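Local coordinates for protein Alpha/beta hydrolase (Legionella pneumophila subsp. pneumophila str. Philadelphia 1, PDB 4EZI) that is of unknown function but adopts the alpha/beta-hydrolase fold and may act as a triacylglycerol lipase, at residues 29-34 / 358-363; 193-198 / 364-369; 199-204 / 324-329; 311-316 / 341-346. All coordinates share one frame; numbering follows the deposited sequence.

Contact 1. Residues 29-34 / 358-363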
loop_
_atom_site.group_PDB
_atom_site.type_symbol
_atom_site.label_atom_id
_atom_site.label_comp_id
_atom_site.label_asym_id
_atom_site.label_seq_id
_atom_site.Cartn_x
_atom_site.Cartn_y
_atom_site.Cartn_z
HETATM N N MSE A 29 15.419 -12.694 4.082
HETATM C CA MSE A 29 14.631 -11.765 4.917
HETATM C C MSE A 29 14.043 -12.458 6.139
HETATM O O MSE A 29 12.838 -12.626 6.286
HETATM C CB MSE A 29 13.561 -11.088 4.055
HETATM C CG MSE A 29 14.160 -10.261 2.896
HETATM SE SE MSE A 29 12.870 -9.159 1.961
HETATM C CE MSE A 29 12.547 -7.888 3.383
ATOM N N PRO A 30 14.927 -12.824 7.080
ATOM C CA PRO A 30 14.409 -13.290 8.362
ATOM C C PRO A 30 13.411 -12.272 8.964
ATOM O O PRO A 30 13.640 -11.056 8.881
ATOM C CB PRO A 30 15.657 -13.406 9.244
ATOM C CG PRO A 30 16.783 -13.208 8.384
ATOM C CD PRO A 30 16.387 -12.652 7.083
ATOM N N PRO A 31 12.324 -12.745 9.597
ATOM C CA PRO A 31 12.019 -14.101 10.011
ATOM C C PRO A 31 11.183 -14.897 8.991
ATOM O O PRO A 31 10.631 -15.938 9.322
ATOM C CB PRO A 31 11.210 -13.865 11.287
ATOM C CG PRO A 31 10.422 -12.650 10.965
ATOM C CD PRO A 31 11.391 -11.779 10.212
ATOM N N LEU A 32 11.108 -14.417 7.748
ATOM C CA LEU A 32 10.309 -15.078 6.710
ATOM C C LEU A 32 10.948 -16.390 6.257
ATOM O O LEU A 32 10.297 -17.224 5.634
ATOM C CB LEU A 32 10.078 -14.129 5.538
ATOM C CG LEU A 32 9.156 -12.970 5.918
ATOM C CD1 LEU A 32 9.301 -11.857 4.888
ATOM C CD2 LEU A 32 7.697 -13.398 6.136
ATOM N N ASP A 33 12.220 -16.556 6.575
ATOM C CA ASP A 33 12.937 -17.777 6.282
ATOM C C ASP A 33 12.347 -18.988 7.026
ATOM O O ASP A 33 12.640 -20.127 6.677
ATOM C CB ASP A 33 14.434 -17.589 6.580
ATOM C CG ASP A 33 14.728 -17.291 8.051
ATOM O OD1 ASP A 33 13.897 -16.664 8.740
ATOM O OD2 ASP A 33 15.831 -17.697 8.517
ATOM N N THR A 34 11.514 -18.742 8.035
ATOM C CA THR A 34 10.863 -19.802 8.784
ATOM C C THR A 34 9.596 -20.335 8.093
ATOM O O THR A 34 9.021 -21.330 8.543
ATOM C CB THR A 34 10.517 -19.355 10.232
ATOM O OG1 THR A 34 9.529 -18.332 10.209
ATOM C CG2 THR A 34 11.745 -18.860 10.977
ATOM N N VAL A 358 6.884 -7.642 10.151
ATOM C CA VAL A 358 5.496 -7.269 9.925
ATOM C C VAL A 358 4.850 -8.202 8.893
ATOM O O VAL A 358 3.711 -8.662 9.114
ATOM C CB VAL A 358 5.374 -5.793 9.537
ATOM C CG1 VAL A 358 3.962 -5.467 9.052
ATOM C CG2 VAL A 358 5.783 -4.906 10.724
ATOM N N LEU A 359 5.548 -8.495 7.793
ATOM C CA LEU A 359 4.997 -9.432 6.810
ATOM C C LEU A 359 4.668 -10.788 7.450
ATOM O O LEU A 359 3.638 -11.397 7.149
ATOM C CB LEU A 359 5.941 -9.548 5.602
ATOM C CG LEU A 359 5.572 -10.452 4.409
ATOM C CD1 LEU A 359 4.187 -10.201 3.889
ATOM C CD2 LEU A 359 6.604 -10.292 3.285
ATOM N N LYS A 360 5.568 -11.273 8.297
ATOM C CA LYS A 360 5.348 -12.564 8.974
ATOM C C LYS A 360 4.087 -12.516 9.835
ATOM O O LYS A 360 3.276 -13.450 9.813
ATOM C CB LYS A 360 6.579 -12.930 9.809
ATOM C CG LYS A 360 6.492 -14.250 10.559
ATOM C CD LYS A 360 6.145 -15.427 9.706
ATOM C CE LYS A 360 6.426 -16.777 10.430
ATOM N NZ LYS A 360 6.221 -16.694 11.913
ATOM N N GLU A 361 3.903 -11.416 10.556
ATOM C CA GLU A 361 2.690 -11.236 11.341
ATOM C C GLU A 361 1.441 -11.216 10.488
ATOM O O GLU A 361 0.397 -11.743 10.894
ATOM C CB GLU A 361 2.748 -9.991 12.202
ATOM C CG GLU A 361 3.858 -9.954 13.246
ATOM C CD GLU A 361 3.800 -11.047 14.314
ATOM O OE1 GLU A 361 2.713 -11.565 14.631
ATOM O OE2 GLU A 361 4.876 -11.362 14.870
ATOM N N GLN A 362 1.510 -10.565 9.331
ATOM C CA GLN A 362 0.355 -10.524 8.428
ATOM C C GLN A 362 -0.038 -11.929 7.983
ATOM O O GLN A 362 -1.204 -12.301 8.060
ATOM C CB GLN A 362 0.656 -9.634 7.206
ATOM C CG GLN A 362 0.797 -8.171 7.569
ATOM C CD GLN A 362 1.359 -7.331 6.432
ATOM O OE1 GLN A 362 2.150 -7.799 5.619
ATOM N NE2 GLN A 362 0.954 -6.069 6.367
ATOM N N VAL A 363 0.936 -12.692 7.513
ATOM C CA VAL A 363 0.665 -14.071 7.083
ATOM C C VAL A 363 0.042 -14.901 8.213
ATOM O O VAL A 363 -0.932 -15.611 8.023
ATOM C CB VAL A 363 1.945 -14.799 6.543
ATOM C CG1 VAL A 363 1.636 -16.295 6.225
ATOM C CG2 VAL A 363 2.517 -14.075 5.330
#
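L32 and K360 bring their backbones closest, with CA atoms 6.0 Å apart, where the loop 29-34, turning into a 3-10 segment at L32, passes the side of helix 355-370. L32 reaches across with both methyls. Its CG stands anti to the carbonyl carbon (chi1 -69°), and from there the two branches part: CD2 settles on the helix backbone, 3.7 Å from K360 N, while CD1 meets CD2 of L359. The leucine side chains cross at about a right angle; L359 was modelled in two conformers, so the detail of that second touch is less certain. P31, which follows a cis peptide bond, adds its ring: CG lies 4.0 Å from K360 CB, the same carbon that L32 CD2 approaches to 3.9 Å. Farther out on the lysine, T34 OG1 comes to 3.5 Å from K360 CE, the two side chains again crossing rather than running together. The hydroxyl is already engaged within its own turn, donating to P31 O over 2.8 Å almost straight down the carbonyl (C=O...OG1 angle 176°), a bond that holds it in its rotamer. P31 O also accepts the N-H of T34. K360 NZ forms a salt bridge with D364, one turn on along the helix, and L32 also touches I100 of helix 99-108. The segments therefore meet through aliphatic carbon: leucine and proline packing and the lysine's methylenes hold the loop to the C-terminal helix, while pairing with D364 probably offsets the ammonium charge.

Contact 2. Residues 193-198 / 364-369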
loop_
_atom_site.group_PDB
_atom_site.type_symbol
_atom_site.label_atom_id
_atom_site.label_comp_id
_atom_site.label_asym_id
_atom_site.label_seq_id
_atom_site.Cartn_x
_atom_site.Cartn_y
_atom_site.Cartn_z
ATOM N N ALA A 193 -10.076 -10.987 6.623
ATOM C CA ALA A 193 -9.129 -10.423 7.587
ATOM C C ALA A 193 -8.361 -9.313 6.895
ATOM O O ALA A 193 -8.126 -9.361 5.684
ATOM C CB ALA A 193 -8.158 -11.455 8.104
ATOM N N VAL A 194 -7.937 -8.324 7.676
ATOM C CA VAL A 194 -7.273 -7.117 7.183
ATOM C C VAL A 194 -6.092 -6.821 8.117
ATOM O O VAL A 194 -6.275 -6.770 9.331
ATOM C CB VAL A 194 -8.267 -5.940 7.141
ATOM C CG1 VAL A 194 -7.580 -4.691 6.587
ATOM C CG2 VAL A 194 -9.466 -6.307 6.280
ATOM N N ALA A 195 -4.908 -6.569 7.558
ATOM C CA ALA A 195 -3.720 -6.347 8.368
ATOM C C ALA A 195 -2.814 -5.268 7.725
ATOM O O ALA A 195 -1.812 -5.575 7.081
ATOM C CB ALA A 195 -2.947 -7.646 8.584
ATOM N N PRO A 196 -3.153 -3.979 7.887
ATOM C CA PRO A 196 -2.276 -2.913 7.423
ATOM C C PRO A 196 -0.993 -2.887 8.231
ATOM O O PRO A 196 -1.039 -2.858 9.452
ATOM C CB PRO A 196 -3.100 -1.646 7.664
ATOM C CG PRO A 196 -3.937 -1.998 8.808
ATOM C CD PRO A 196 -4.323 -3.434 8.590
ATOM N N GLY A 197 0.142 -2.832 7.529
ATOM C CA GLY A 197 1.451 -2.795 8.127
ATOM C C GLY A 197 2.059 -1.411 8.098
ATOM O O GLY A 197 2.122 -0.763 7.049
ATOM N N SER A 198 2.489 -0.940 9.273
ATOM C CA SER A 198 3.200 0.330 9.433
ATOM C C SER A 198 2.564 1.453 8.608
ATOM O O SER A 198 3.245 2.153 7.855
ATOM C CB SER A 198 4.685 0.158 9.099
ATOM O OG SER A 198 5.247 -0.814 9.976
ATOM N N ASP A 364 0.617 -14.775 9.403
ATOM C CA ASP A 364 0.125 -15.536 10.551
ATOM C C ASP A 364 -1.309 -15.143 10.923
ATOM O O ASP A 364 -2.122 -15.995 11.294
ATOM C CB ASP A 364 1.044 -15.368 11.741
ATOM C CG ASP A 364 2.350 -16.112 11.602
ATOM O OD1 ASP A 364 2.464 -17.036 10.773
ATOM O OD2 ASP A 364 3.269 -15.793 12.388
ATOM N N PHE A 365 -1.619 -13.858 10.842
ATOM C CA PHE A 365 -2.969 -13.380 11.091
ATOM C C PHE A 365 -3.961 -13.960 10.089
ATOM O O PHE A 365 -5.032 -14.445 10.470
ATOM C CB PHE A 365 -2.985 -11.859 11.042
ATOM C CG PHE A 365 -4.252 -11.214 11.523
ATOM C CD1 PHE A 365 -4.646 -11.310 12.847
ATOM C CD2 PHE A 365 -5.043 -10.482 10.655
ATOM C CE1 PHE A 365 -5.791 -10.665 13.298
ATOM C CE2 PHE A 365 -6.194 -9.857 11.083
ATOM C CZ PHE A 365 -6.558 -9.938 12.419
ATOM N N PHE A 366 -3.596 -13.957 8.819
ATOM C CA PHE A 366 -4.469 -14.504 7.799
ATOM C C PHE A 366 -4.678 -16.001 7.973
ATOM O O PHE A 366 -5.800 -16.507 7.841
ATOM C CB PHE A 366 -3.939 -14.187 6.401
ATOM C CG PHE A 366 -3.920 -12.710 6.092
ATOM C CD1 PHE A 366 -4.706 -11.809 6.817
ATOM C CD2 PHE A 366 -3.082 -12.215 5.107
ATOM C CE1 PHE A 366 -4.685 -10.476 6.529
ATOM C CE2 PHE A 366 -3.065 -10.852 4.808
ATOM C CZ PHE A 366 -3.863 -9.982 5.520
ATOM N N LYS A 367 -3.630 -16.707 8.345
ATOM C CA LYS A 367 -3.756 -18.145 8.596
ATOM C C LYS A 367 -4.740 -18.435 9.739
ATOM O O LYS A 367 -5.515 -19.400 9.671
ATOM C CB LYS A 367 -2.394 -18.757 8.877
ATOM C CG LYS A 367 -1.509 -18.892 7.634
ATOM C CD LYS A 367 -1.959 -20.073 6.776
ATOM C CE LYS A 367 -1.406 -19.994 5.371
ATOM N NZ LYS A 367 -2.015 -21.055 4.505
ATOM N N GLN A 368 -4.736 -17.588 10.771
ATOM C CA GLN A 368 -5.660 -17.729 11.882
ATOM C C GLN A 368 -7.093 -17.689 11.389
ATOM O O GLN A 368 -7.919 -18.491 11.822
ATOM C CB GLN A 368 -5.417 -16.642 12.923
ATOM C CG GLN A 368 -6.347 -16.716 14.116
ATOM C CD GLN A 368 -6.074 -15.648 15.155
ATOM O OE1 GLN A 368 -4.973 -15.095 15.234
ATOM N NE2 GLN A 368 -7.086 -15.366 15.974
ATOM N N PHE A 369 -7.396 -16.770 10.484
ATOM C CA PHE A 369 -8.740 -16.620 9.968
ATOM C C PHE A 369 -9.063 -17.535 8.801
ATOM O O PHE A 369 -10.238 -17.803 8.543
ATOM C CB PHE A 369 -9.087 -15.133 9.781
ATOM C CG PHE A 369 -9.184 -14.451 11.092
ATOM C CD1 PHE A 369 -10.292 -14.689 11.893
ATOM C CD2 PHE A 369 -8.113 -13.734 11.625
ATOM C CE1 PHE A 369 -10.352 -14.180 13.163
ATOM C CE2 PHE A 369 -8.185 -13.204 12.899
ATOM C CZ PHE A 369 -9.314 -13.434 13.661
#
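A193 and A195 turn their methyls toward F365 and F366, where strand 193-197 runs under helix 355-370, nearly antiparallel (171°) with the segment axes 8.5 Å apart. Methyl-to-ring packing carries most of the contact. A193 CB is touched from three positions of the helix: CD1 of the F366 ring at 3.7 Å, CE2 of F365 at 3.9 Å, and the CB of F369 at 4.1 Å. A195 CB lies 3.9 Å from F366 CE1 and also nears F365 CD2. Two different first torsions spread the rings over the strand, CG of F365 being anti to its backbone N (chi1 -169°) and CG of F366 anti to its carbonyl carbon (chi1 -64°). Ring-to-backbone contacts come next. The F366 ring presents its edge to V194 N, and F365 CE2 sits 3.6 Å from V194 O, an oxygen that takes the backbone N-H of L311 in the neighbouring strand. Aromatic packing within the helix sets F369 CD2 4.1 Å above the plane of F365, over its centre; F366 also meets the ring of Y164, on the adjacent strand 162-168. The alanines that face the helix are small and the phenylalanines large, which lets the C-terminal helix lie close on the central sheet, the usual helix-on-sheet layering of the alpha/beta-hydrolase fold. The two segments share apolar packing, while the buried V194 O is satisfied by L311 and A195 O by Q362 NE2, one turn earlier on the same helix.

Contact 3. Residues 199-204 / 324-329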
loop_
_atom_site.group_PDB
_atom_site.type_symbol
_atom_site.label_atom_id
_atom_site.label_comp_id
_atom_site.label_asym_id
_atom_site.label_seq_id
_atom_site.Cartn_x
_atom_site.Cartn_y
_atom_site.Cartn_z
ATOM N N ALA A 199 1.259 1.624 8.774
ATOM C CA ALA A 199 0.551 2.636 8.007
ATOM C C ALA A 199 0.665 3.997 8.680
ATOM O O ALA A 199 0.788 4.101 9.901
ATOM C CB ALA A 199 -0.902 2.296 7.913
ATOM N N PRO A 200 0.547 5.077 7.901
ATOM C CA PRO A 200 0.336 6.415 8.472
ATOM C C PRO A 200 -1.101 6.564 8.897
ATOM O O PRO A 200 -1.999 6.281 8.122
ATOM C CB PRO A 200 0.662 7.362 7.318
ATOM C CG PRO A 200 0.307 6.574 6.084
ATOM C CD PRO A 200 0.622 5.117 6.427
ATOM N N TYR A 201 -1.311 7.004 10.131
ATOM C CA TYR A 201 -2.626 7.268 10.659
ATOM C C TYR A 201 -2.686 8.692 11.209
ATOM O O TYR A 201 -1.872 9.083 12.035
ATOM C CB TYR A 201 -3.003 6.320 11.805
ATOM C CG TYR A 201 -3.014 4.837 11.467
ATOM C CD1 TYR A 201 -4.137 4.224 10.914
ATOM C CD2 TYR A 201 -1.906 4.070 11.712
ATOM C CE1 TYR A 201 -4.136 2.837 10.638
ATOM C CE2 TYR A 201 -1.889 2.707 11.434
ATOM C CZ TYR A 201 -2.998 2.105 10.871
ATOM O OH TYR A 201 -2.991 0.767 10.563
ATOM N N GLY A 202 -3.650 9.445 10.715
ATOM C CA GLY A 202 -3.959 10.770 11.226
ATOM C C GLY A 202 -3.189 11.874 10.539
ATOM O O GLY A 202 -1.951 11.865 10.495
ATOM N N TRP A 203 -3.915 12.863 10.031
ATOM C CA TRP A 203 -3.292 13.979 9.331
ATOM C C TRP A 203 -2.355 14.751 10.261
ATOM O O TRP A 203 -1.190 14.948 9.949
ATOM C CB TRP A 203 -4.373 14.890 8.773
ATOM C CG TRP A 203 -3.836 16.116 8.146
ATOM C CD1 TRP A 203 -3.973 17.391 8.599
ATOM C CD2 TRP A 203 -3.001 16.191 6.981
ATOM N NE1 TRP A 203 -3.308 18.268 7.771
ATOM C CE2 TRP A 203 -2.699 17.554 6.777
ATOM C CE3 TRP A 203 -2.479 15.247 6.081
ATOM C CZ2 TRP A 203 -1.904 17.986 5.723
ATOM C CZ3 TRP A 203 -1.704 15.676 5.032
ATOM C CH2 TRP A 203 -1.418 17.038 4.859
ATOM N N GLU A 204 -2.886 15.207 11.392
ATOM C CA GLU A 204 -2.055 15.986 12.308
ATOM C C GLU A 204 -0.877 15.158 12.848
ATOM O O GLU A 204 0.257 15.617 12.914
ATOM C CB GLU A 204 -2.901 16.570 13.448
ATOM C CG GLU A 204 -2.083 17.481 14.405
ATOM C CD GLU A 204 -2.913 18.109 15.522
ATOM O OE1 GLU A 204 -4.095 17.713 15.714
ATOM O OE2 GLU A 204 -2.357 19.013 16.204
ATOM N N ALA A 324 2.257 6.339 17.454
ATOM C CA ALA A 324 1.134 6.961 18.157
ATOM C C ALA A 324 -0.116 7.038 17.283
ATOM O O ALA A 324 -1.234 6.993 17.786
ATOM C CB ALA A 324 1.509 8.345 18.693
ATOM N N GLY A 325 0.058 7.186 15.974
ATOM C CA GLY A 325 -1.091 7.173 15.082
ATOM C C GLY A 325 -1.789 5.811 15.064
ATOM O O GLY A 325 -3.010 5.724 15.073
ATOM N N ALA A 326 -1.001 4.744 15.075
ATOM C CA ALA A 326 -1.574 3.386 15.115
ATOM C C ALA A 326 -2.354 3.181 16.414
ATOM O O ALA A 326 -3.447 2.601 16.411
ATOM C CB ALA A 326 -0.487 2.333 14.963
ATOM N N GLU A 327 -1.816 3.677 17.519
ATOM C CA GLU A 327 -2.484 3.543 18.815
ATOM C C GLU A 327 -3.815 4.290 18.818
ATOM O O GLU A 327 -4.853 3.775 19.260
ATOM C CB GLU A 327 -1.563 4.015 19.936
ATOM C CG GLU A 327 -0.384 3.096 20.134
ATOM C CD GLU A 327 0.672 3.605 21.091
ATOM O OE1 GLU A 327 0.946 4.831 21.077
ATOM O OE2 GLU A 327 1.266 2.760 21.804
HETATM N N MSE A 328 -3.810 5.492 18.262
HETATM C CA MSE A 328 -5.025 6.300 18.114
HETATM C C MSE A 328 -6.060 5.579 17.249
HETATM O O MSE A 328 -7.240 5.481 17.596
HETATM C CB MSE A 328 -4.659 7.637 17.478
HETATM C CG MSE A 328 -5.844 8.470 17.047
HETATM SE SE MSE A 328 -5.213 9.943 15.968
HETATM C CE MSE A 328 -4.789 8.935 14.348
ATOM N N ALA A 329 -5.623 5.034 16.109
ATOM C CA ALA A 329 -6.527 4.318 15.205
ATOM C C ALA A 329 -7.105 3.081 15.895
ATOM O O ALA A 329 -8.298 2.786 15.747
ATOM C CB ALA A 329 -5.802 3.923 13.926
#
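The ring of Y201 lies obliquely against helix 323-334, with A326 beside CD2 and CE2 and A329 beside CD1. CD2 comes to 3.5 Å from A326 CA, and CE2 also nears the methyl of that alanine. CD1 rests 3.5 Å from A329 CB, close to one turn further along. The first torsion sets CG anti to the carbonyl carbon (chi1 -59°), on the helix side. Y201 CB itself presses on the helix backbone, 3.3 Å from G325 O, an oxygen that also accepts the N-H of A329 inside the helix. G325 has no side chain to hold the chains apart, and the CA atoms of Y201 and G325 come within 4.7 Å. The segment 199-204 leaves the end of strand 193-197, and helix 323-334 is the connection between strands 310-314 and 340-344, so the contact packs a strand-end loop against the crossover helix of a beta-alpha-beta unit in the alpha/beta-hydrolase fold. L312 of strand 310-314 touches both Y201 and A329 and continues the apolar patch toward the sheet. On the side of G202 the selenomethionine M328 reaches over: its chain bends at chi3 (74°), bringing CE to 3.7 Å from G202 CA and 3.7 Å from Y201 O. A second conformer of M328 was modelled, so these touches belong to one of two arrangements. G202, at a positive phi, is the N-cap residue of helix 203-212, and W203 N, in the first turn, is bonded to N300 OD1.

Contact 4. Residues 311-316 / 341-346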
loop_
_atom_site.group_PDB
_atom_site.type_symbol
_atom_site.label_atom_id
_atom_site.label_comp_id
_atom_site.label_asym_id
_atom_site.label_seq_id
_atom_site.Cartn_x
_atom_site.Cartn_y
_atom_site.Cartn_z
ATOM N N LEU A 311 -6.026 -6.231 12.171
ATOM C CA LEU A 311 -4.769 -6.175 12.894
ATOM C C LEU A 311 -3.962 -4.968 12.423
ATOM O O LEU A 311 -3.585 -4.930 11.275
ATOM C CB LEU A 311 -3.937 -7.445 12.672
ATOM C CG LEU A 311 -2.526 -7.425 13.255
ATOM C CD1 LEU A 311 -2.543 -7.316 14.754
ATOM C CD2 LEU A 311 -1.684 -8.614 12.805
ATOM N N LEU A 312 -3.674 -4.017 13.305
ATOM C CA LEU A 312 -2.804 -2.899 12.977
ATOM C C LEU A 312 -1.420 -3.292 13.477
ATOM O O LEU A 312 -1.196 -3.346 14.692
ATOM C CB LEU A 312 -3.279 -1.609 13.659
ATOM C CG LEU A 312 -4.759 -1.259 13.528
ATOM C CD1 LEU A 312 -4.999 0.128 14.164
ATOM C CD2 LEU A 312 -5.247 -1.337 12.060
ATOM N N VAL A 313 -0.508 -3.610 12.566
ATOM C CA VAL A 313 0.792 -4.147 12.946
ATOM C C VAL A 313 1.930 -3.265 12.412
ATOM O O VAL A 313 1.964 -2.932 11.230
ATOM C CB VAL A 313 0.926 -5.638 12.536
ATOM C CG1 VAL A 313 0.550 -5.883 11.055
ATOM C CG2 VAL A 313 2.306 -6.166 12.872
ATOM N N GLY A 314 2.866 -2.938 13.299
ATOM C CA GLY A 314 3.957 -2.040 12.981
ATOM C C GLY A 314 5.092 -2.211 13.955
ATOM O O GLY A 314 5.262 -3.300 14.524
ATOM N N THR A 315 5.849 -1.138 14.165
ATOM C CA THR A 315 6.998 -1.147 15.040
ATOM C C THR A 315 7.067 0.158 15.824
ATOM O O THR A 315 6.988 1.249 15.250
ATOM C CB THR A 315 8.329 -1.363 14.300
ATOM O OG1 THR A 315 9.407 -1.189 15.238
ATOM C CG2 THR A 315 8.509 -0.426 13.071
ATOM N N LYS A 316 7.211 0.066 17.141
ATOM C CA LYS A 316 7.414 1.232 17.974
ATOM C C LYS A 316 8.746 1.927 17.688
ATOM O O LYS A 316 8.938 3.084 18.079
ATOM C CB LYS A 316 7.260 0.891 19.476
ATOM C CG LYS A 316 5.831 0.594 19.851
ATOM C CD LYS A 316 5.708 0.094 21.279
ATOM C CE LYS A 316 4.271 -0.109 21.685
ATOM N NZ LYS A 316 4.197 -0.511 23.122
ATOM N N TRP A 341 -7.076 -5.699 16.831
ATOM C CA TRP A 341 -5.864 -5.862 17.611
ATOM C C TRP A 341 -4.786 -4.920 17.098
ATOM O O TRP A 341 -4.808 -4.500 15.948
ATOM C CB TRP A 341 -5.384 -7.313 17.543
ATOM C CG TRP A 341 -6.395 -8.304 18.054
ATOM C CD1 TRP A 341 -6.550 -8.721 19.340
ATOM C CD2 TRP A 341 -7.416 -8.947 17.294
ATOM N NE1 TRP A 341 -7.592 -9.612 19.420
ATOM C CE2 TRP A 341 -8.136 -9.782 18.177
ATOM C CE3 TRP A 341 -7.776 -8.931 15.949
ATOM C CZ2 TRP A 341 -9.205 -10.554 17.763
ATOM C CZ3 TRP A 341 -8.842 -9.703 15.539
ATOM C CH2 TRP A 341 -9.541 -10.524 16.442
ATOM N N ILE A 342 -3.830 -4.643 17.971
ATOM C CA ILE A 342 -2.656 -3.849 17.640
ATOM C C ILE A 342 -1.422 -4.629 18.100
ATOM O O ILE A 342 -1.419 -5.261 19.161
ATOM C CB ILE A 342 -2.705 -2.423 18.277
ATOM C CG1 ILE A 342 -1.540 -1.585 17.758
ATOM C CG2 ILE A 342 -2.759 -2.456 19.829
ATOM C CD1 ILE A 342 -1.630 -0.111 18.180
ATOM N N LYS A 343 -0.384 -4.619 17.263
ATOM C CA LYS A 343 0.840 -5.340 17.539
ATOM C C LYS A 343 2.050 -4.539 17.079
ATOM O O LYS A 343 2.082 -4.051 15.947
ATOM C CB LYS A 343 0.824 -6.689 16.800
ATOM C CG LYS A 343 2.112 -7.454 16.795
ATOM C CD LYS A 343 2.476 -8.023 18.129
ATOM C CE LYS A 343 3.731 -8.897 17.989
ATOM N NZ LYS A 343 4.253 -9.360 19.301
ATOM N N SER A 344 3.029 -4.454 17.963
ATOM C CA SER A 344 4.360 -3.939 17.652
ATOM C C SER A 344 5.337 -5.097 17.614
ATOM O O SER A 344 5.405 -5.907 18.556
ATOM C CB SER A 344 4.836 -2.938 18.721
ATOM O OG SER A 344 6.178 -2.578 18.468
ATOM N N VAL A 345 6.125 -5.158 16.543
ATOM C CA VAL A 345 7.113 -6.199 16.381
ATOM C C VAL A 345 8.450 -5.879 17.060
ATOM O O VAL A 345 9.312 -6.777 17.153
ATOM C CB VAL A 345 7.372 -6.539 14.883
ATOM C CG1 VAL A 345 6.102 -6.982 14.235
ATOM C CG2 VAL A 345 7.997 -5.360 14.136
ATOM N N SER A 346 8.632 -4.651 17.549
ATOM C CA SER A 346 9.891 -4.219 18.146
ATOM C C SER A 346 9.721 -2.866 18.798
ATOM O O SER A 346 8.898 -2.055 18.350
ATOM C CB SER A 346 10.976 -4.077 17.053
ATOM O OG SER A 346 12.243 -3.698 17.600
#
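S344 turns OG anti to its backbone N (chi1 173°), and K316 holds CG anti to its carbonyl carbon, an arrangement that lays the start of the lysine chain beside the serine. K316 CG comes to 3.5 Å from S344 OG, and the backbone K316 N donates to the same hydroxyl over 3.1 Å, N-H...O angle 155°. S346 N adds a weak bond to that oxygen, and K316 N shares itself weakly with S346 O. Before these turns the strands run parallel, the axes of segments 311-314 and 341-344 approaching to 4.7 Å. L312 is gripped at both ends, its N donating to W341 O at 2.9 Å and its O accepting from K343 N at 3.0 Å; G314 repeats the pattern with K343 O and V345 N. On one face L311 CD1 lies 4.0 Å from W341 CB, and V313 CG2 is 4.1 Å from V345 CG1, a patch covered by helix 355-370 through F365, E361 and F357. T315 OG1 bonds to L349 O and G317 N, and its side chain touches residues of a probable Ser-His-Asp triad (S169, H351, D318). Helix 323-334 links the strands in a beta-alpha-beta crossover, and strand 340-344 borders the sheet. Regular pairing thus gives way to K316 N on S344 OG, which, with its weak bond to S346 O, ties together the loops leaving the strand ends near the likely catalytic residues.

From the N terminus, contact 1 opens first, in the loop after helix 19-27, and closes the longest loop when the chain returns in helix 355-370. Contact 2 begins at strand 193-197 and ends one helical segment later, at 364-369, so it crosses contact 1; Q362 NE2 to A195 O joins the two. Contact 3, starting just beyond strand 193-197, lies within the spans of both. Contact 4 also falls within both but crosses contact 3, because 324-329 sits between its two strands. Contact 1 ties the N-terminal loop to the C-terminal helix, which contact 2 lays on the sheet; contact 3 fastens helix 323-334 to the loop after strand 193-197, and contact 4 pairs the strands that helix links.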